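Local atomic coordinates of sensor histidine kinase (Clostridium perfringens, PDB entry 4ONX), a protein that probably serves as the signal-sensing, cache-type domain of a histidine kinase, passing an environmental cue on to the kinase part of the receptor. Residues E41-I46 with L131-P136; E54-G59 with Q135-N140. All coordinates share one frame; numbering follows the deposited sequence.

Interaction 1: residues E41-I46 with L131-P136; sequences ETAFSI and LRWFQP
A43 meets W133 and Q135 where helix 33-47 lies on strand 129-139, and the small methyl is what lets helix and strand come so near: the CA atoms of A43 and Q135 are 6.3 Å apart. The close-packed part of the contact gathers round this methyl. A43 CB touches W133 CD1 at 3.6 Å, reaching the indole at its pyrrole edge rather than over a face, and it also rests on Q135 CB at 3.9 Å. V149 of the adjacent strand touches A43 as well, so the alanine is buried on the sheet.

Beside it, the two strand side chains hold each other. W133 NE1 donates to Q135 OE1 over 3.0 Å; the oxygen lies close to the indole plane and receives the N-H on a lone pair, although the N-H...O angle of 149° is bent. The indole also meets Y120 of the second subunit. Q135 can reach back because its chain bends at chi2 (76°). Glutamine suits the place: aliphatic carbons pack under the helix while the amide oxygen satisfies the buried indole N-H.

Toward F44 the contact thins. Q135 NE2 stands 3.8 Å from F44 CD1, at the edge of a ring turned almost perpendicular to the amide, and the partly exposed phenylalanine continues to F44 of the third subunit. The nearly parallel course of helix and strand, 21° between their directions, belongs to a helix laid along an antiparallel sheet, as expected of a single cache domain with its long N-terminal helix.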
ATOM      1  N   GLU E  41      11.368  27.619  -0.938  1.00 96.21           N
ATOM      2  CA  GLU E  41      10.131  27.475  -0.147  1.00100.22           C
ATOM      3  C   GLU E  41       9.889  25.991   0.166  1.00 99.98           C
ATOM      4  O   GLU E  41       9.595  25.614   1.306  1.00103.45           O
ATOM      5  CB  GLU E  41       8.925  28.157  -0.830  1.00104.64           C
ATOM      6  CG  GLU E  41       8.407  27.464  -2.072  1.00108.65           C
ATOM      7  CD  GLU E  41       7.210  28.186  -2.685  1.00113.09           C
ATOM      8  OE1 GLU E  41       6.441  28.822  -1.927  1.00118.65           O
ATOM      9  OE2 GLU E  41       7.019  28.096  -3.921  1.00114.84           O
ATOM     10  N   THR E  42      10.086  25.141  -0.831  1.00 95.07           N
ATOM     11  CA  THR E  42       9.882  23.719  -0.649  1.00 94.21           C
ATOM     12  C   THR E  42      10.776  23.170   0.451  1.00 92.59           C
ATOM     13  O   THR E  42      10.322  22.442   1.339  1.00 95.27           O
ATOM     14  CB  THR E  42      10.160  22.968  -1.955  1.00 93.51           C
ATOM     15  OG1 THR E  42       9.254  23.427  -2.959  1.00 94.95           O
ATOM     16  CG2 THR E  42       9.979  21.474  -1.768  1.00 95.61           C
ATOM     17  N   ALA E  43      12.051  23.515   0.387  1.00 88.30           N
ATOM     18  CA  ALA E  43      13.011  23.030   1.368  1.00 88.26           C
ATOM     19  C   ALA E  43      12.717  23.600   2.737  1.00 88.88           C
ATOM     20  O   ALA E  43      12.839  22.917   3.743  1.00 89.47           O
ATOM     21  CB  ALA E  43      14.424  23.400   0.945  1.00 87.51           C
ATOM     22  N   PHE E  44      12.336  24.863   2.769  1.00 88.97           N
ATOM     23  CA  PHE E  44      12.058  25.507   4.024  1.00 92.38           C
ATOM     24  C   PHE E  44      10.864  24.855   4.681  1.00 94.72           C
ATOM     25  O   PHE E  44      10.895  24.498   5.861  1.00 97.37           O
ATOM     26  CB  PHE E  44      11.814  27.000   3.813  1.00 93.45           C
ATOM     27  CG  PHE E  44      11.419  27.723   5.064  1.00 98.04           C
ATOM     28  CD1 PHE E  44      12.369  28.031   6.024  1.00100.65           C
ATOM     29  CD2 PHE E  44      10.097  28.081   5.291  1.00101.34           C
ATOM     30  CE1 PHE E  44      12.007  28.684   7.190  1.00105.81           C
ATOM     31  CE2 PHE E  44       9.727  28.735   6.452  1.00106.35           C
ATOM     32  CZ  PHE E  44      10.684  29.037   7.405  1.00108.49           C
ATOM     33  N   SER E  45       9.801  24.717   3.908  1.00 94.71           N
ATOM     34  CA  SER E  45       8.593  24.116   4.406  1.00 98.47           C
ATOM     35  C   SER E  45       8.881  22.802   5.110  1.00 98.29           C
ATOM     36  O   SER E  45       8.473  22.584   6.250  1.00100.18           O
ATOM     37  CB  SER E  45       7.628  23.896   3.255  1.00 99.31           C
ATOM     38  OG  SER E  45       6.533  23.128   3.692  1.00105.73           O
ATOM     39  N   ILE E  46       9.611  21.936   4.431  1.00 95.98           N
ATOM     40  CA  ILE E  46       9.939  20.631   4.987  1.00 97.63           C
ATOM     41  C   ILE E  46      10.796  20.764   6.243  1.00101.61           C
ATOM     42  O   ILE E  46      10.601  20.031   7.204  1.00105.46           O
ATOM     43  CB  ILE E  46      10.643  19.746   3.944  1.00 93.59           C
ATOM     44  CG1 ILE E  46       9.710  19.511   2.756  1.00 93.12           C
ATOM     45  CG2 ILE E  46      11.026  18.409   4.551  1.00 94.43           C
ATOM     46  CD1 ILE E  46      10.343  18.770   1.601  1.00 91.04           C
ATOM     47  N   LEU E 131      20.691  22.423 -10.442  1.00121.71           N
ATOM     48  CA  LEU E 131      20.635  23.522  -9.482  1.00123.50           C
ATOM     49  C   LEU E 131      20.074  23.026  -8.180  1.00119.55           C
ATOM     50  O   LEU E 131      18.967  22.507  -8.158  1.00116.88           O
ATOM     51  CB  LEU E 131      19.742  24.649 -10.014  1.00124.11           C
ATOM     52  CG  LEU E 131      19.475  25.845  -9.092  1.00124.93           C
ATOM     53  CD1 LEU E 131      20.770  26.533  -8.670  1.00131.00           C
ATOM     54  CD2 LEU E 131      18.555  26.831  -9.785  1.00124.28           C
ATOM     55  N   ARG E 132      20.821  23.199  -7.096  1.00122.25           N
ATOM     56  CA  ARG E 132      20.377  22.728  -5.802  1.00121.91           C
ATOM     57  C   ARG E 132      20.338  23.817  -4.754  1.00124.37           C
ATOM     58  O   ARG E 132      21.031  24.822  -4.857  1.00128.75           O
ATOM     59  CB  ARG E 132      21.307  21.633  -5.283  1.00125.69           C
ATOM     60  CG  ARG E 132      21.649  20.527  -6.276  1.00126.22           C
ATOM     61  CD  ARG E 132      23.052  20.662  -6.816  1.00133.08           C
ATOM     62  NE  ARG E 132      24.036  20.096  -5.890  1.00137.69           N
ATOM     63  CZ  ARG E 132      25.280  20.535  -5.744  1.00145.00           C
ATOM     64  NH1 ARG E 132      26.108  19.921  -4.903  1.00149.82           N
ATOM     65  NH2 ARG E 132      25.687  21.609  -6.400  1.00149.16           N
ATOM     66  N   TRP E 133      19.521  23.593  -3.732  1.00104.81           N
ATOM     67  CA  TRP E 133      19.407  24.502  -2.607  1.00106.99           C
ATOM     68  C   TRP E 133      19.552  23.684  -1.353  1.00102.59           C
ATOM     69  O   TRP E 133      18.842  22.702  -1.172  1.00 98.74           O
ATOM     70  CB  TRP E 133      18.059  25.217  -2.590  1.00107.72           C
ATOM     71  CG  TRP E 133      17.805  25.938  -1.301  1.00108.63           C
ATOM     72  CD1 TRP E 133      17.110  25.464  -0.224  1.00104.95           C
ATOM     73  CD2 TRP E 133      18.276  27.233  -0.934  1.00115.35           C
ATOM     74  NE1 TRP E 133      17.106  26.393   0.786  1.00107.10           N
ATOM     75  CE2 TRP E 133      17.818  27.488   0.375  1.00113.59           C
ATOM     76  CE3 TRP E 133      19.037  28.206  -1.583  1.00125.21           C
ATOM     77  CZ2 TRP E 133      18.099  28.675   1.044  1.00120.20           C
ATOM     78  CZ3 TRP E 133      19.313  29.389  -0.919  1.00131.63           C
ATOM     79  CH2 TRP E 133      18.847  29.612   0.380  1.00129.54           C
ATOM     80  N   PHE E 134      20.476  24.085  -0.491  1.00108.63           N
ATOM     81  CA  PHE E 134      20.720  23.385   0.761  1.00109.67           C
ATOM     82  C   PHE E 134      20.130  24.162   1.922  1.00110.48           C
ATOM     83  O   PHE E 134      20.350  25.356   2.060  1.00116.27           O
ATOM     84  CB  PHE E 134      22.216  23.169   0.973  1.00117.53           C
ATOM     85  CG  PHE E 134      22.834  22.193   0.006  1.00122.46           C
ATOM     86  CD1 PHE E 134      23.168  22.582  -1.283  1.00127.28           C
ATOM     87  CD2 PHE E 134      23.099  20.885   0.396  1.00122.89           C
ATOM     88  CE1 PHE E 134      23.740  21.684  -2.170  1.00128.87           C
ATOM     89  CE2 PHE E 134      23.673  19.985  -0.488  1.00124.32           C
ATOM     90  CZ  PHE E 134      23.997  20.388  -1.773  1.00125.86           C
ATOM     91  N   GLN E 135      19.408  23.448   2.771  1.00109.90           N
ATOM     92  CA  GLN E 135      18.714  24.024   3.902  1.00116.82           C
ATOM     93  C   GLN E 135      18.997  23.184   5.124  1.00116.72           C
ATOM     94  O   GLN E 135      18.676  21.998   5.136  1.00122.27           O
ATOM     95  CB  GLN E 135      17.213  23.964   3.615  1.00121.79           C
ATOM     96  CG  GLN E 135      16.310  24.551   4.685  1.00125.17           C
ATOM     97  CD  GLN E 135      16.299  26.060   4.688  1.00130.24           C
ATOM     98  OE1 GLN E 135      16.601  26.696   3.679  1.00143.39           O
ATOM     99  NE2 GLN E 135      15.935  26.640   5.819  1.00130.73           N
ATOM    100  N   PRO E 136      19.581  23.781   6.170  1.00120.12           N
ATOM    101  CA  PRO E 136      19.845  22.996   7.373  1.00118.90           C
ATOM    102  C   PRO E 136      18.550  22.693   8.111  1.00114.20           C
ATOM    103  O   PRO E 136      17.540  23.338   7.848  1.00119.90           O
ATOM    104  CB  PRO E 136      20.720  23.928   8.207  1.00122.10           C
ATOM    105  CG  PRO E 136      20.290  25.288   7.799  1.00126.04           C
ATOM    106  CD  PRO E 136      19.967  25.190   6.337  1.00126.48           C
TER

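Interaction 2: residues E54-G59 with Q135-N140; sequences EDLSNG and QPVMYN
The aliphatic contact joins L56, on helix 50-58, to V137 of strand 129-139. L56 CD1 lies 3.8 Å from V137 CG1 and nearly as close to the valine's CB and CG2, so one leucine methyl sits against the whole branched end of its partner. The two side chains cross at about a right angle. With CG1 anti to the backbone N (chi1 -180°) and CG2 beside it, V137 offers both methyls to the leucine; a beta-branched residue also suits an extended strand, whereas the longer leucine can span the gap between helix and sheet. V144 touches both residues, and V84 and D86 of strand 81-86 border L56.

This packing places helix 50-58 across the end of the antiparallel sheet in the cache-type sensor fold. Its short axis runs at 84° to that of the strand, in an almost perpendicular crossing, and a short patch of each element therefore does the touching.

The aromatic contacts belong to Y139, the broadest side chain of the contact, which reaches two successive turns of the helix. E54 CA lies over one face of the ring, offset toward its rim. From there the glutamate chain passes obliquely along the ring, with E54 CG 3.5 Å from Y139 CE1 and again 3.5 Å from Y139 OH. Its CG methylene packs on the tyrosine while the carboxylate continues past it in an extended chain, at the partly exposed margin where a charged group is readily accommodated. One turn later S57 approaches the ring obliquely, with S57 CB 3.9 Å from Y139 CD2; a small serine can come this close to a bulky ring, and its hydroxyl suits an exposed position. Q53, just before E54, touches both Y139 and V137.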
ATOM      1  N   GLU E  54      12.247  15.771  14.500  1.00107.06           N
ATOM      2  CA  GLU E  54      12.383  14.681  15.465  1.00105.81           C
ATOM      3  C   GLU E  54      12.996  13.454  14.818  1.00102.54           C
ATOM      4  O   GLU E  54      13.862  12.806  15.396  1.00102.69           O
ATOM      5  CB  GLU E  54      11.029  14.308  16.064  1.00105.46           C
ATOM      6  CG  GLU E  54      10.410  15.390  16.932  1.00115.52           C
ATOM      7  CD  GLU E  54       9.043  15.006  17.481  1.00123.91           C
ATOM      8  OE1 GLU E  54       8.170  15.893  17.559  1.00141.79           O
ATOM      9  OE2 GLU E  54       8.828  13.820  17.820  1.00118.52           O
ATOM     10  N   ASP E  55      12.554  13.149  13.608  1.00101.81           N
ATOM     11  CA  ASP E  55      13.046  11.977  12.903  1.00102.99           C
ATOM     12  C   ASP E  55      14.551  12.026  12.684  1.00109.72           C
ATOM     13  O   ASP E  55      15.239  11.041  12.922  1.00109.96           O
ATOM     14  CB  ASP E  55      12.307  11.798  11.578  1.00103.16           C
ATOM     15  CG  ASP E  55      12.822  10.622  10.787  1.00109.65           C
ATOM     16  OD1 ASP E  55      13.933  10.715  10.234  1.00109.94           O
ATOM     17  OD2 ASP E  55      12.095   9.617  10.684  1.00120.61           O
ATOM     18  N   LEU E  56      15.065  13.168  12.243  1.00113.87           N
ATOM     19  CA  LEU E  56      16.497  13.294  12.018  1.00120.15           C
ATOM     20  C   LEU E  56      17.262  13.192  13.320  1.00128.59           C
ATOM     21  O   LEU E  56      18.361  12.637  13.360  1.00142.81           O
ATOM     22  CB  LEU E  56      16.827  14.600  11.309  1.00125.12           C
ATOM     23  CG  LEU E  56      16.330  14.667   9.866  1.00124.84           C
ATOM     24  CD1 LEU E  56      16.616  16.038   9.275  1.00127.69           C
ATOM     25  CD2 LEU E  56      16.973  13.569   9.030  1.00132.73           C
ATOM     26  N   SER E  57      16.684  13.732  14.383  1.00124.99           N
ATOM     27  CA  SER E  57      17.304  13.672  15.694  1.00129.81           C
ATOM     28  C   SER E  57      17.422  12.216  16.156  1.00131.37           C
ATOM     29  O   SER E  57      18.512  11.747  16.444  1.00128.82           O
ATOM     30  CB  SER E  57      16.484  14.479  16.693  1.00126.43           C
ATOM     31  OG  SER E  57      16.995  14.333  17.999  1.00133.11           O
ATOM     32  N   ASN E  58      16.292  11.512  16.170  1.00131.28           N
ATOM     33  CA  ASN E  58      16.213  10.102  16.599  1.00132.43           C
ATOM     34  C   ASN E  58      17.124   9.097  15.901  1.00136.27           C
ATOM     35  O   ASN E  58      17.544   8.128  16.513  1.00133.23           O
ATOM     36  CB  ASN E  58      14.779   9.590  16.436  1.00131.90           C
ATOM     37  CG  ASN E  58      13.820  10.196  17.440  1.00135.17           C
ATOM     38  OD1 ASN E  58      14.217  10.589  18.537  1.00150.62           O
ATOM     39  ND2 ASN E  58      12.543  10.243  17.079  1.00129.81           N
ATOM     40  N   GLY E  59      17.376   9.283  14.611  1.00143.59           N
ATOM     41  CA  GLY E  59      18.216   8.349  13.863  1.00149.85           C
ATOM     42  C   GLY E  59      17.476   7.105  13.393  1.00150.33           C
ATOM     43  O   GLY E  59      18.025   6.300  12.647  1.00151.85           O
ATOM     44  N   GLN E 135      19.408  23.448   2.771  1.00109.90           N
ATOM     45  CA  GLN E 135      18.714  24.024   3.902  1.00116.82           C
ATOM     46  C   GLN E 135      18.997  23.184   5.124  1.00116.72           C
ATOM     47  O   GLN E 135      18.676  21.998   5.136  1.00122.27           O
ATOM     48  CB  GLN E 135      17.213  23.964   3.615  1.00121.79           C
ATOM     49  CG  GLN E 135      16.310  24.551   4.685  1.00125.17           C
ATOM     50  CD  GLN E 135      16.299  26.060   4.688  1.00130.24           C
ATOM     51  OE1 GLN E 135      16.601  26.696   3.679  1.00143.39           O
ATOM     52  NE2 GLN E 135      15.935  26.640   5.819  1.00130.73           N
ATOM     53  N   PRO E 136      19.581  23.781   6.170  1.00120.12           N
ATOM     54  CA  PRO E 136      19.845  22.996   7.373  1.00118.90           C
ATOM     55  C   PRO E 136      18.550  22.693   8.111  1.00114.20           C
ATOM     56  O   PRO E 136      17.540  23.338   7.848  1.00119.90           O
ATOM     57  CB  PRO E 136      20.720  23.928   8.207  1.00122.10           C
ATOM     58  CG  PRO E 136      20.290  25.288   7.799  1.00126.04           C
ATOM     59  CD  PRO E 136      19.967  25.190   6.337  1.00126.48           C
ATOM     60  N   VAL E 137      18.582  21.712   9.005  1.00111.81           N
ATOM     61  CA  VAL E 137      17.419  21.345   9.798  1.00112.33           C
ATOM     62  C   VAL E 137      17.802  21.401  11.262  1.00116.39           C
ATOM     63  O   VAL E 137      18.811  20.823  11.664  1.00116.46           O
ATOM     64  CB  VAL E 137      16.923  19.932   9.484  1.00109.86           C
ATOM     65  CG1 VAL E 137      15.704  19.610  10.338  1.00112.23           C
ATOM     66  CG2 VAL E 137      16.580  19.801   8.010  1.00109.70           C
HETATM   67  N   MSE E 138      16.961  22.061  12.055  1.00124.31           N
HETATM   68  CA  MSE E 138      17.218  22.255  13.476  1.00132.11           C
HETATM   69  C   MSE E 138      16.167  21.667  14.368  1.00136.05           C
HETATM   70  O   MSE E 138      14.981  21.674  14.043  1.00137.01           O
HETATM   71  CB  MSE E 138      17.214  23.753  13.755  1.00136.13           C
HETATM   72  CG  MSE E 138      17.878  24.560  12.647  1.00139.73           C
HETATM   73 SE   MSE E 138      19.825  24.417  12.819  0.69143.75          SE
HETATM   74  CE  MSE E 138      20.326  26.111  11.937  1.00150.81           C
ATOM     75  N   TYR E 139      16.595  21.172  15.521  1.00139.03           N
ATOM     76  CA  TYR E 139      15.676  20.612  16.500  1.00147.25           C
ATOM     77  C   TYR E 139      16.133  21.014  17.887  1.00155.30           C
ATOM     78  O   TYR E 139      17.299  20.834  18.233  1.00163.70           O
ATOM     79  CB  TYR E 139      15.616  19.094  16.386  1.00149.12           C
ATOM     80  CG  TYR E 139      14.620  18.461  17.327  1.00155.25           C
ATOM     81  CD1 TYR E 139      13.253  18.653  17.148  1.00155.96           C
ATOM     82  CD2 TYR E 139      15.036  17.644  18.370  1.00155.70           C
ATOM     83  CE1 TYR E 139      12.332  18.072  18.001  1.00161.15           C
ATOM     84  CE2 TYR E 139      14.124  17.052  19.224  1.00163.17           C
ATOM     85  CZ  TYR E 139      12.772  17.270  19.037  1.00164.28           C
ATOM     86  OH  TYR E 139      11.861  16.682  19.883  1.00164.06           O
ATOM     87  N   ASN E 140      15.228  21.600  18.667  1.00156.25           N
ATOM     88  CA  ASN E 140      15.580  22.028  20.024  1.00160.85           C
ATOM     89  C   ASN E 140      16.861  22.889  19.994  1.00165.69           C
ATOM     90  O   ASN E 140      17.723  22.748  20.860  1.00166.83           O
ATOM     91  CB  ASN E 140      15.820  20.799  21.013  1.00159.64           C
ATOM     92  CG  ASN E 140      15.713  21.198  22.485  1.00158.74           C
ATOM     93  OD1 ASN E 140      15.440  22.351  22.799  1.00156.59           O
ATOM     94  ND2 ASN E 140      15.911  20.236  23.391  1.00154.46           N
TER

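Both contacts use strand 129-139, an outermost strand of the sheet within its chain, and share Q135 and P136; their centres lie 14 Å apart. Two successive helices meet the strand differently: 33-47 runs nearly along it, 50-58 nearly across its end. Interaction 1 is the more central and mostly buried, setting an alanine methyl against an indole and a glutamine that bond to each other along the strand. Interaction 2 lies farther from the chain centre and is partly buried: its aliphatic pair faces the interior, whereas a tyrosine with glutamate and serine forms the margin. Both touch the second subunit; interaction 1 also reaches the third. Strand 142-153 backs both, through V149 and V144.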